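Local coordinates for protein probable thiosulfate sulfurtransferase (Thermus thermophilus, PDB 2EG4) that probably transfers sulfur from thiosulfate to an acceptor such as cyanide, as rhodanese-family enzymes do, and binds a zinc ion, at residues A7-T12 against G21-A26; P16-G21 against E104-E109; V64-E69 against F80-G85; E173-R178 against F201-S206. All coordinates share one frame; numbering follows the deposited sequence.

Interaction 1 (A7-T12 against G21-A26)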
loop_
_atom_site.group_PDB
_atom_site.type_symbol
_atom_site.label_atom_id
_atom_site.label_comp_id
_atom_site.label_asym_id
_atom_site.label_seq_id
_atom_site.Cartn_x
_atom_site.Cartn_y
_atom_site.Cartn_z
ATOM N N ALA A 7 -11.769 -2.155 17.394
ATOM C CA ALA A 7 -10.746 -1.754 16.452
ATOM C C ALA A 7 -10.077 -0.460 16.836
ATOM O O ALA A 7 -10.633 0.367 17.569
ATOM C CB ALA A 7 -11.350 -1.628 15.067
ATOM N N VAL A 8 -8.840 -0.300 16.371
ATOM C CA VAL A 8 -8.149 0.954 16.572
ATOM C C VAL A 8 -8.365 1.577 15.204
ATOM O O VAL A 8 -8.170 0.926 14.168
ATOM C CB VAL A 8 -6.641 0.787 16.829
ATOM C CG1 VAL A 8 -5.962 2.157 16.797
ATOM C CG2 VAL A 8 -6.424 0.156 18.210
ATOM N N LEU A 9 -8.790 2.830 15.206
ATOM C CA LEU A 9 -9.048 3.536 13.960
ATOM C C LEU A 9 -7.845 4.386 13.550
ATOM O O LEU A 9 -7.231 5.041 14.379
ATOM C CB LEU A 9 -10.266 4.443 14.156
ATOM C CG LEU A 9 -11.551 3.683 14.466
ATOM C CD1 LEU A 9 -12.634 4.642 14.983
ATOM C CD2 LEU A 9 -12.005 2.969 13.230
ATOM N N VAL A 10 -7.522 4.353 12.255
ATOM C CA VAL A 10 -6.420 5.134 11.684
ATOM C C VAL A 10 -6.982 5.935 10.508
ATOM O O VAL A 10 -7.533 5.376 9.577
ATOM C CB VAL A 10 -5.274 4.217 11.204
ATOM C CG1 VAL A 10 -4.192 5.036 10.463
ATOM C CG2 VAL A 10 -4.686 3.507 12.434
ATOM N N ASP A 11 -6.824 7.252 10.599
ATOM C CA ASP A 11 -7.315 8.237 9.629
ATOM C C ASP A 11 -6.133 8.601 8.720
ATOM O O ASP A 11 -5.159 9.191 9.198
ATOM C CB ASP A 11 -7.747 9.462 10.447
ATOM C CG ASP A 11 -8.490 10.511 9.635
ATOM O OD1 ASP A 11 -8.200 10.683 8.427
ATOM O OD2 ASP A 11 -9.363 11.184 10.246
ATOM N N THR A 12 -6.214 8.281 7.423
ATOM C CA THR A 12 -5.084 8.568 6.521
ATOM C C THR A 12 -5.208 9.870 5.731
ATOM O O THR A 12 -4.437 10.125 4.808
ATOM C CB THR A 12 -4.857 7.376 5.556
ATOM O OG1 THR A 12 -5.920 7.290 4.602
ATOM C CG2 THR A 12 -4.873 6.078 6.341
ATOM N N GLY A 21 -11.880 17.361 12.221
ATOM C CA GLY A 21 -12.792 16.396 12.791
ATOM C C GLY A 21 -12.465 14.976 12.328
ATOM O O GLY A 21 -12.418 14.704 11.125
ATOM N N HIS A 22 -12.240 14.088 13.288
ATOM C CA HIS A 22 -11.931 12.689 13.010
ATOM C C HIS A 22 -12.778 11.775 13.892
ATOM O O HIS A 22 -13.466 12.234 14.823
ATOM C CB HIS A 22 -10.438 12.411 13.242
ATOM C CG HIS A 22 -9.903 12.956 14.538
ATOM N ND1 HIS A 22 -9.987 12.276 15.732
ATOM C CD2 HIS A 22 -9.252 14.111 14.811
ATOM C CE1 HIS A 22 -9.403 12.983 16.686
ATOM N NE2 HIS A 22 -8.949 14.103 16.152
ATOM N N LEU A 23 -12.774 10.479 13.611
ATOM C CA LEU A 23 -13.573 9.599 14.453
ATOM C C LEU A 23 -12.982 9.570 15.864
ATOM O O LEU A 23 -11.771 9.655 16.057
ATOM C CB LEU A 23 -13.653 8.192 13.861
ATOM C CG LEU A 23 -14.793 7.995 12.842
ATOM C CD1 LEU A 23 -14.629 8.934 11.638
ATOM C CD2 LEU A 23 -14.796 6.545 12.367
ATOM N N PRO A 24 -13.844 9.471 16.882
ATOM C CA PRO A 24 -13.310 9.446 18.254
ATOM C C PRO A 24 -12.232 8.382 18.433
ATOM O O PRO A 24 -12.437 7.218 18.088
ATOM C CB PRO A 24 -14.550 9.154 19.102
ATOM C CG PRO A 24 -15.649 9.851 18.321
ATOM C CD PRO A 24 -15.317 9.492 16.865
ATOM N N GLY A 25 -11.094 8.791 18.973
ATOM C CA GLY A 25 -10.022 7.842 19.221
ATOM C C GLY A 25 -9.151 7.506 18.019
ATOM O O GLY A 25 -8.177 6.773 18.149
ATOM N N ALA A 26 -9.488 8.040 16.849
ATOM C CA ALA A 26 -8.688 7.724 15.660
ATOM C C ALA A 26 -7.324 8.389 15.664
ATOM O O ALA A 26 -7.176 9.548 16.038
ATOM C CB ALA A 26 -9.457 8.118 14.396
HETATM O O HOH W 1 -9.247 4.080 17.720
#
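L9 and A26 meet where the strand 8-11 runs closest to the loop 21-26, their CB atoms 3.8 Å apart. Beside them A26 CA turns its hydrogen to the backbone of the strand, CA lying 3.3 Å from L9 O. The tight packing continues up the L9 side chain: CG is anti to the carbonyl carbon (chi1 -63°), which carries CD1 toward L23, where it rests 3.9 Å from L23 CB, the two side chains crossing at about a right angle. At the strand end D11 OD2 reaches 3.4 Å from H22 CB; this carboxylate is anchored by a salt bridge to R13 rather than by the histidine. The imidazole stacks with Y18, and its ND1 turns back into the loop. H22 ND1 gives a nearly straight bond (168°) to L23 O, which also takes the N-H of A26 from the other face of its carbonyl plane, closing a type II turn from L23 to A26. The G25 edge is the looser side. There P24 is exposed, and one water accepts from L9 N and donates a weak bond to G25 O, linking strand and turn. L23 O thus serves the turn, while other polar groups of the loop bond to Y67, E102, R27 and Y18; directly between the two segments the join is apolar, plus one CA-H...O contact.

Interaction 2 (P16-G21 against E104-E109)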
loop_
_atom_site.group_PDB
_atom_site.type_symbol
_atom_site.label_atom_id
_atom_site.label_comp_id
_atom_site.label_asym_id
_atom_site.label_seq_id
_atom_site.Cartn_x
_atom_site.Cartn_y
_atom_site.Cartn_z
ATOM N N PRO A 16 -4.831 18.589 8.071
ATOM C CA PRO A 16 -5.874 19.618 8.204
ATOM C C PRO A 16 -7.265 19.000 8.343
ATOM O O PRO A 16 -8.060 19.400 9.191
ATOM C CB PRO A 16 -5.741 20.414 6.909
ATOM C CG PRO A 16 -4.278 20.345 6.628
ATOM C CD PRO A 16 -3.951 18.880 6.922
ATOM N N ALA A 17 -7.548 18.025 7.493
ATOM C CA ALA A 17 -8.838 17.351 7.526
ATOM C C ALA A 17 -8.997 16.612 8.847
ATOM O O ALA A 17 -10.054 16.644 9.471
ATOM C CB ALA A 17 -8.949 16.384 6.362
ATOM N N TYR A 18 -7.949 15.914 9.264
ATOM C CA TYR A 18 -7.983 15.194 10.525
ATOM C C TYR A 18 -8.307 16.167 11.678
ATOM O O TYR A 18 -9.148 15.885 12.530
ATOM C CB TYR A 18 -6.620 14.557 10.779
ATOM C CG TYR A 18 -6.502 13.875 12.121
ATOM C CD1 TYR A 18 -7.016 12.595 12.332
ATOM C CD2 TYR A 18 -5.829 14.494 13.175
ATOM C CE1 TYR A 18 -6.855 11.937 13.557
ATOM C CE2 TYR A 18 -5.676 13.844 14.412
ATOM C CZ TYR A 18 -6.187 12.575 14.589
ATOM O OH TYR A 18 -6.082 11.920 15.805
ATOM N N GLU A 19 -7.628 17.309 11.682
ATOM C CA GLU A 19 -7.830 18.294 12.736
ATOM C C GLU A 19 -9.215 18.944 12.718
ATOM O O GLU A 19 -9.713 19.408 13.758
ATOM C CB GLU A 19 -6.707 19.337 12.668
ATOM C CG GLU A 19 -5.406 18.750 13.237
ATOM C CD GLU A 19 -4.232 19.710 13.206
ATOM O OE1 GLU A 19 -4.457 20.928 13.093
ATOM O OE2 GLU A 19 -3.078 19.239 13.306
ATOM N N ALA A 20 -9.845 18.960 11.548
ATOM C CA ALA A 20 -11.178 19.542 11.410
ATOM C C ALA A 20 -12.245 18.623 12.021
ATOM O O ALA A 20 -13.371 19.056 12.316
ATOM C CB ALA A 20 -11.477 19.799 9.931
ATOM N N GLY A 21 -11.880 17.361 12.221
ATOM C CA GLY A 21 -12.792 16.396 12.791
ATOM C C GLY A 21 -12.465 14.976 12.328
ATOM O O GLY A 21 -12.418 14.704 11.125
ATOM N N GLU A 104 -9.853 16.820 19.212
ATOM C CA GLU A 104 -8.688 16.512 20.041
ATOM C C GLU A 104 -7.971 15.269 19.527
ATOM O O GLU A 104 -8.604 14.278 19.163
ATOM C CB GLU A 104 -9.116 16.285 21.495
ATOM C CG GLU A 104 -9.904 14.985 21.703
ATOM C CD GLU A 104 -10.153 14.657 23.169
ATOM O OE1 GLU A 104 -9.199 14.768 23.976
ATOM O OE2 GLU A 104 -11.298 14.271 23.511
ATOM N N GLU A 105 -6.646 15.315 19.518
ATOM C CA GLU A 105 -5.860 14.184 19.045
ATOM C C GLU A 105 -5.522 13.280 20.220
ATOM O O GLU A 105 -4.978 13.737 21.227
ATOM C CB GLU A 105 -4.582 14.692 18.380
ATOM C CG GLU A 105 -3.752 13.603 17.735
ATOM C CD GLU A 105 -2.702 14.162 16.811
ATOM O OE1 GLU A 105 -1.976 13.367 16.184
ATOM O OE2 GLU A 105 -2.602 15.405 16.705
ATOM N N PRO A 106 -5.843 11.984 20.114
ATOM C CA PRO A 106 -5.543 11.071 21.217
ATOM C C PRO A 106 -4.052 10.932 21.491
ATOM O O PRO A 106 -3.220 11.144 20.605
ATOM C CB PRO A 106 -6.181 9.758 20.767
ATOM C CG PRO A 106 -6.087 9.831 19.269
ATOM C CD PRO A 106 -6.434 11.266 18.967
ATOM N N LYS A 107 -3.731 10.601 22.739
ATOM C CA LYS A 107 -2.357 10.399 23.181
ATOM C C LYS A 107 -2.331 8.993 23.747
ATOM O O LYS A 107 -2.388 8.798 24.963
ATOM C CB LYS A 107 -1.973 11.381 24.290
ATOM C CG LYS A 107 -1.962 12.849 23.897
ATOM C CD LYS A 107 -1.261 13.663 24.988
ATOM C CE LYS A 107 -1.340 15.168 24.749
ATOM N NZ LYS A 107 -2.707 15.712 25.014
ATOM N N PRO A 108 -2.256 7.986 22.868
ATOM C CA PRO A 108 -2.232 6.591 23.309
ATOM C C PRO A 108 -1.010 6.264 24.159
ATOM O O PRO A 108 0.037 6.904 24.039
ATOM C CB PRO A 108 -2.210 5.810 21.993
ATOM C CG PRO A 108 -2.774 6.765 20.993
ATOM C CD PRO A 108 -2.169 8.070 21.402
ATOM N N GLU A 109 -1.158 5.278 25.032
ATOM C CA GLU A 109 -0.038 4.827 25.838
ATOM C C GLU A 109 0.594 3.765 24.946
ATOM O O GLU A 109 -0.117 2.945 24.362
ATOM C CB GLU A 109 -0.520 4.203 27.149
ATOM C CG GLU A 109 -0.821 5.214 28.250
ATOM C CD GLU A 109 -1.296 4.552 29.536
ATOM O OE1 GLU A 109 -0.632 3.595 29.997
ATOM O OE2 GLU A 109 -2.329 4.990 30.089
#
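The Y18 ring meets E105 at its edge, where E105 CG lies in the ring plane, 3.5 Å from Y18 OH. Beyond CG the chain of E105 stays extended, and its CD comes 3.8 Å from Y18 CE2 with the carboxylate plane turned 71° from that of the ring. The phenol is also paired with aromatic neighbours outside the two segments: H22 stacks on it, and H28 meets it at an intermediate angle. P106 approaches from the opposite direction to Y18, and its CD sits 3.2 Å from Y18 OH. This hydroxyl is not idle, because it is hydrogen-bonded to A26 O in the loop after the helix. With CG anti to the backbone N (chi1 175°), Y18 sends its ring out from the helix toward the chain 104-109. Replacing Y18 by an alanine would remove ring and hydroxyl together and is likely to leave A26 O without this partner and a gap beside E105 and P106. Two glutamates lie close, E19 OE2 and E105 OE2 being 5.1 Å apart, but R15 forms salt bridges to both side chains, which probably offsets their repulsion. A sulfate ion, probably from the crystallisation liquor, lies about 4 Å from the E105 side chain. In the fold, the contact packs the short helix 15-20, which follows strand 8-11, against the loop running from strand 89-92 toward helix 125-129, and the Y18 hydroxyl ties the same site to the turn that leads into strand 27-28.

Interaction 3 (V64-E69 against F80-G85)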
loop_
_atom_site.group_PDB
_atom_site.type_symbol
_atom_site.label_atom_id
_atom_site.label_comp_id
_atom_site.label_asym_id
_atom_site.label_seq_id
_atom_site.Cartn_x
_atom_site.Cartn_y
_atom_site.Cartn_z
ATOM N N VAL A 64 -7.218 -3.230 12.953
ATOM C CA VAL A 64 -7.087 -1.807 12.674
ATOM C C VAL A 64 -7.978 -1.480 11.487
ATOM O O VAL A 64 -7.995 -2.192 10.480
ATOM C CB VAL A 64 -5.619 -1.401 12.328
ATOM C CG1 VAL A 64 -5.567 0.092 11.881
ATOM C CG2 VAL A 64 -4.738 -1.604 13.552
ATOM N N VAL A 65 -8.755 -0.411 11.617
ATOM C CA VAL A 65 -9.616 0.011 10.525
ATOM C C VAL A 65 -9.072 1.343 10.030
ATOM O O VAL A 65 -9.030 2.309 10.782
ATOM C CB VAL A 65 -11.089 0.224 10.975
ATOM C CG1 VAL A 65 -11.892 0.833 9.831
ATOM C CG2 VAL A 65 -11.718 -1.130 11.346
ATOM N N LEU A 66 -8.635 1.376 8.773
ATOM C CA LEU A 66 -8.106 2.625 8.224
ATOM C C LEU A 66 -9.170 3.287 7.351
ATOM O O LEU A 66 -9.840 2.615 6.564
ATOM C CB LEU A 66 -6.853 2.378 7.381
ATOM C CG LEU A 66 -5.647 1.753 8.107
ATOM C CD1 LEU A 66 -5.679 0.223 7.935
ATOM C CD2 LEU A 66 -4.343 2.324 7.527
ATOM N N TYR A 67 -9.324 4.603 7.466
ATOM C CA TYR A 67 -10.330 5.262 6.651
ATOM C C TYR A 67 -9.807 6.532 5.971
ATOM O O TYR A 67 -8.876 7.175 6.451
ATOM C CB TYR A 67 -11.587 5.581 7.496
ATOM C CG TYR A 67 -11.400 6.647 8.562
ATOM C CD1 TYR A 67 -11.575 8.008 8.267
ATOM C CD2 TYR A 67 -11.057 6.297 9.872
ATOM C CE1 TYR A 67 -11.409 8.992 9.255
ATOM C CE2 TYR A 67 -10.899 7.272 10.874
ATOM C CZ TYR A 67 -11.073 8.616 10.555
ATOM O OH TYR A 67 -10.921 9.573 11.537
ATOM N N ASP A 68 -10.415 6.867 4.839
ATOM C CA ASP A 68 -10.054 8.043 4.056
ATOM C C ASP A 68 -11.286 8.311 3.183
ATOM O O ASP A 68 -12.256 7.537 3.186
ATOM C CB ASP A 68 -8.811 7.746 3.199
ATOM C CG ASP A 68 -8.075 9.004 2.755
ATOM O OD1 ASP A 68 -8.697 10.084 2.634
ATOM O OD2 ASP A 68 -6.851 8.887 2.506
ATOM N N GLU A 69 -11.271 9.429 2.483
ATOM C CA GLU A 69 -12.390 9.794 1.630
ATOM C C GLU A 69 -12.160 9.124 0.277
ATOM O O GLU A 69 -11.482 9.668 -0.607
ATOM C CB GLU A 69 -12.451 11.312 1.512
ATOM C CG GLU A 69 -13.682 11.826 0.738
ATOM C CD GLU A 69 -14.955 11.187 1.256
ATOM O OE1 GLU A 69 -15.173 11.214 2.487
ATOM O OE2 GLU A 69 -15.736 10.644 0.438
ATOM N N PHE A 80 -1.253 -0.959 3.575
ATOM C CA PHE A 80 -0.300 -1.966 3.140
ATOM C C PHE A 80 0.827 -2.103 4.165
ATOM O O PHE A 80 1.198 -3.216 4.532
ATOM C CB PHE A 80 0.288 -1.628 1.780
ATOM C CG PHE A 80 1.227 -2.691 1.273
ATOM C CD1 PHE A 80 0.731 -3.932 0.862
ATOM C CD2 PHE A 80 2.603 -2.490 1.307
ATOM C CE1 PHE A 80 1.600 -4.959 0.500
ATOM C CE2 PHE A 80 3.483 -3.520 0.942
ATOM C CZ PHE A 80 2.978 -4.748 0.543
ATOM N N PHE A 81 1.361 -0.991 4.633
ATOM C CA PHE A 81 2.420 -1.075 5.643
ATOM C C PHE A 81 1.911 -1.718 6.936
ATOM O O PHE A 81 2.591 -2.552 7.532
ATOM C CB PHE A 81 2.959 0.323 5.982
ATOM C CG PHE A 81 4.003 0.822 5.034
ATOM C CD1 PHE A 81 5.278 0.255 5.027
ATOM C CD2 PHE A 81 3.739 1.876 4.186
ATOM C CE1 PHE A 81 6.275 0.753 4.177
ATOM C CE2 PHE A 81 4.726 2.397 3.327
ATOM C CZ PHE A 81 6.006 1.825 3.327
ATOM N N LEU A 82 0.724 -1.309 7.408
ATOM C CA LEU A 82 0.239 -1.882 8.659
ATOM C C LEU A 82 -0.008 -3.388 8.531
ATOM O O LEU A 82 0.330 -4.148 9.444
ATOM C CB LEU A 82 -1.024 -1.130 9.127
ATOM C CG LEU A 82 -0.764 0.048 10.091
ATOM C CD1 LEU A 82 0.358 0.915 9.583
ATOM C CD2 LEU A 82 -2.042 0.883 10.297
ATOM N N GLY A 83 -0.571 -3.816 7.401
ATOM C CA GLY A 83 -0.823 -5.235 7.190
ATOM C C GLY A 83 0.494 -5.994 7.021
ATOM O O GLY A 83 0.645 -7.140 7.447
ATOM N N LEU A 84 1.447 -5.344 6.376
ATOM C CA LEU A 84 2.775 -5.937 6.158
ATOM C C LEU A 84 3.493 -6.172 7.492
ATOM O O LEU A 84 4.345 -7.062 7.609
ATOM C CB LEU A 84 3.595 -5.008 5.261
ATOM C CG LEU A 84 5.053 -5.421 4.976
ATOM C CD1 LEU A 84 5.107 -6.745 4.214
ATOM C CD2 LEU A 84 5.721 -4.325 4.168
ATOM N N GLY A 85 3.150 -5.367 8.493
ATOM C CA GLY A 85 3.729 -5.522 9.812
ATOM C C GLY A 85 2.998 -6.576 10.620
ATOM O O GLY A 85 3.295 -6.758 11.805
#
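V64 carries CG1 anti to its backbone N (chi1 174°) and L66 holds CG anti to its carbonyl carbon (chi1 -61°), and these settings send one methyl of each strand residue to the same methyl of L82. L82 CD2 is 3.9 Å from V64 CG1 and likewise 3.9 Å from L66 CD2, so a single branch of the helix residue bridges two side chains that project from one face of the strand. V64 crosses L82 at about a right angle, whereas L66 meets it more slantwise. Both leucines depart from staggered geometry, L82 about its first torsion (-92°) and L66 about its second, which may reflect the packing around them. L82 also touches V89 on the adjoining strand and F55 on helix 41-57, while L66 packs on L75, T78 and A79 of the same helix as L82. Strand 64-67, helix 73-84 and strand 89-92 form a beta-alpha-beta unit of the first rhodanese-like domain, and L82 is one of the residues that seat the helix on the parallel sheet. All three side chains of the contact are buried and apolar. Polar chemistry begins just past the strand, where D68 OD1 takes the N-H of E69 at 2.7 Å, on its anti side and somewhat bent. The other carboxylate oxygen, D68 OD2, is held by a salt bridge to R74 and by hydrogen bonds with the hydroxyls of T12 and T72.

Interaction 4 (E173-R178 against F201-S206)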
loop_
_atom_site.group_PDB
_atom_site.type_symbol
_atom_site.label_atom_id
_atom_site.label_comp_id
_atom_site.label_asym_id
_atom_site.label_seq_id
_atom_site.Cartn_x
_atom_site.Cartn_y
_atom_site.Cartn_z
ATOM N N GLU A 173 -16.175 -5.129 -10.899
ATOM C CA GLU A 173 -17.071 -6.063 -11.572
ATOM C C GLU A 173 -16.496 -6.402 -12.945
ATOM O O GLU A 173 -16.308 -5.519 -13.786
ATOM C CB GLU A 173 -18.476 -5.462 -11.715
ATOM C CG GLU A 173 -19.540 -6.481 -12.136
ATOM C CD GLU A 173 -20.956 -5.922 -12.096
ATOM O OE1 GLU A 173 -21.908 -6.704 -12.317
ATOM O OE2 GLU A 173 -21.117 -4.707 -11.847
ATOM N N GLY A 174 -16.196 -7.682 -13.153
ATOM C CA GLY A 174 -15.640 -8.123 -14.421
ATOM C C GLY A 174 -14.175 -7.775 -14.652
ATOM O O GLY A 174 -13.656 -7.957 -15.757
ATOM N N LEU A 175 -13.498 -7.286 -13.615
ATOM C CA LEU A 175 -12.091 -6.915 -13.733
ATOM C C LEU A 175 -11.176 -8.089 -14.076
ATOM O O LEU A 175 -10.384 -8.011 -15.008
ATOM C CB LEU A 175 -11.604 -6.261 -12.436
ATOM C CG LEU A 175 -10.127 -5.864 -12.405
ATOM C CD1 LEU A 175 -9.836 -4.862 -13.527
ATOM C CD2 LEU A 175 -9.785 -5.279 -11.039
ATOM N N LEU A 176 -11.278 -9.172 -13.311
ATOM C CA LEU A 176 -10.442 -10.340 -13.553
ATOM C C LEU A 176 -10.622 -10.839 -14.980
ATOM O O LEU A 176 -9.684 -11.352 -15.602
ATOM C CB LEU A 176 -10.787 -11.455 -12.565
ATOM C CG LEU A 176 -10.703 -11.057 -11.091
ATOM C CD1 LEU A 176 -10.728 -12.310 -10.232
ATOM C CD2 LEU A 176 -9.423 -10.269 -10.845
ATOM N N GLU A 177 -11.837 -10.682 -15.495
ATOM C CA GLU A 177 -12.136 -11.104 -16.852
ATOM C C GLU A 177 -11.411 -10.198 -17.835
ATOM O O GLU A 177 -10.744 -10.674 -18.746
ATOM C CB GLU A 177 -13.646 -11.061 -17.105
ATOM C CG GLU A 177 -14.461 -11.987 -16.202
ATOM C CD GLU A 177 -14.865 -11.343 -14.880
ATOM O OE1 GLU A 177 -13.979 -11.043 -14.047
ATOM O OE2 GLU A 177 -16.084 -11.135 -14.679
ATOM N N ARG A 178 -11.532 -8.889 -17.652
ATOM C CA ARG A 178 -10.858 -7.961 -18.550
ATOM C C ARG A 178 -9.339 -8.089 -18.447
ATOM O O ARG A 178 -8.617 -7.803 -19.404
ATOM C CB ARG A 178 -11.286 -6.518 -18.254
ATOM C CG ARG A 178 -12.731 -6.203 -18.669
ATOM C CD ARG A 178 -13.040 -4.708 -18.585
ATOM N NE ARG A 178 -13.003 -4.212 -17.213
ATOM C CZ ARG A 178 -13.912 -4.491 -16.286
ATOM N NH1 ARG A 178 -14.947 -5.265 -16.581
ATOM N NH2 ARG A 178 -13.785 -4.002 -15.060
ATOM N N PHE A 201 -3.320 -4.022 -5.150
ATOM C CA PHE A 201 -3.054 -5.144 -4.262
ATOM C C PHE A 201 -4.334 -5.486 -3.505
ATOM O O PHE A 201 -4.799 -6.621 -3.553
ATOM C CB PHE A 201 -1.918 -4.775 -3.281
ATOM C CG PHE A 201 -1.729 -5.750 -2.138
ATOM C CD1 PHE A 201 -0.904 -6.862 -2.271
ATOM C CD2 PHE A 201 -2.346 -5.524 -0.915
ATOM C CE1 PHE A 201 -0.687 -7.732 -1.208
ATOM C CE2 PHE A 201 -2.142 -6.399 0.170
ATOM C CZ PHE A 201 -1.306 -7.506 0.017
ATOM N N PHE A 202 -4.917 -4.506 -2.815
ATOM C CA PHE A 202 -6.146 -4.761 -2.065
ATOM C C PHE A 202 -7.357 -5.133 -2.913
ATOM O O PHE A 202 -8.161 -5.982 -2.503
ATOM C CB PHE A 202 -6.476 -3.562 -1.169
ATOM C CG PHE A 202 -5.590 -3.468 0.019
ATOM C CD1 PHE A 202 -5.642 -4.449 1.010
ATOM C CD2 PHE A 202 -4.663 -2.435 0.135
ATOM C CE1 PHE A 202 -4.783 -4.410 2.094
ATOM C CE2 PHE A 202 -3.799 -2.385 1.214
ATOM C CZ PHE A 202 -3.854 -3.374 2.201
ATOM N N VAL A 203 -7.489 -4.520 -4.083
ATOM C CA VAL A 203 -8.607 -4.827 -4.963
ATOM C C VAL A 203 -8.485 -6.265 -5.441
ATOM O O VAL A 203 -9.438 -7.050 -5.339
ATOM C CB VAL A 203 -8.627 -3.914 -6.209
ATOM C CG1 VAL A 203 -9.693 -4.415 -7.215
ATOM C CG2 VAL A 203 -8.930 -2.483 -5.793
ATOM N N LEU A 204 -7.306 -6.615 -5.954
ATOM C CA LEU A 204 -7.092 -7.963 -6.460
ATOM C C LEU A 204 -7.300 -9.009 -5.371
ATOM O O LEU A 204 -7.919 -10.048 -5.614
ATOM C CB LEU A 204 -5.688 -8.099 -7.059
ATOM C CG LEU A 204 -5.467 -7.399 -8.402
ATOM C CD1 LEU A 204 -4.018 -7.520 -8.835
ATOM C CD2 LEU A 204 -6.375 -8.032 -9.460
ATOM N N ARG A 205 -6.778 -8.748 -4.176
ATOM C CA ARG A 205 -6.926 -9.688 -3.073
ATOM C C ARG A 205 -8.395 -9.909 -2.742
ATOM O O ARG A 205 -8.810 -11.039 -2.439
ATOM C CB ARG A 205 -6.158 -9.191 -1.836
ATOM C CG ARG A 205 -4.649 -9.368 -1.978
ATOM C CD ARG A 205 -4.077 -10.299 -0.929
ATOM N NE ARG A 205 -2.756 -10.801 -1.310
ATOM C CZ ARG A 205 -2.049 -11.668 -0.594
ATOM N NH1 ARG A 205 -2.534 -12.136 0.557
ATOM N NH2 ARG A 205 -0.858 -12.067 -1.022
ATOM N N SER A 206 -9.191 -8.848 -2.818
ATOM C CA SER A 206 -10.611 -8.977 -2.518
ATOM C C SER A 206 -11.312 -9.813 -3.586
ATOM O O SER A 206 -12.398 -10.342 -3.342
ATOM C CB SER A 206 -11.284 -7.609 -2.424
ATOM O OG SER A 206 -11.472 -7.025 -3.702
#
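L204 and L176 touch through their CD2 methyls, 4.0 Å apart, and L175, the residue before L176, makes the second half of the contact. L175 CD2 lies 3.9 Å from V203 CG1, the two side chains crossing at about a right angle. The leucines reach their partners by different routes: L175 has CG anti to the backbone N (chi1 178°) and starts toward the facing helix, whereas L176 and L204 leave their helices to the side and close in through their branch ends. The interface is thus a small patch of methyl groups, two pairs without polar atoms. The side-chain bonds of R178 and S206 stay within their own segments. R178 grips E173 O with NH1 and NH2 together, 3.1 Å for NH1, folding its guanidinium back over G174, the N-cap residue; S206 OG donates to V203 O at 2.6 Å. Both L175 and L204 also touch F169, and L176 reaches L207 and V209. Here, then, the short helix 175-179 lies against the C-terminal part of helix 195-206, whose L204 also packs on A211 of strand 210-213, the outermost strand on that side of the second parallel sheet.

Interactions 1 and 2 share G21 and lie about 8 Å apart between centres; the Y18 hydroxyl joins them, 2.6 Å from A26 O. Interaction 3, about 11 Å from interaction 1 between centres, sits on the neighbouring strand of the same sheet, and a weak hydrogen bond links D11 OD2 with Y67 OH between them. Interaction 4 belongs to the second rhodanese-like domain, yet it touches interaction 3, the rings of F80 and F201 meeting edge-to-face with F80 CD1 3.8 Å from F201 CE2, so helices 73-84 and 195-206 join the two halves. All four lie away from the zinc site of C151, C152, H192 and H219; H192 closely follows strand 186-190, the second sheet's counterpart of strand 64-67.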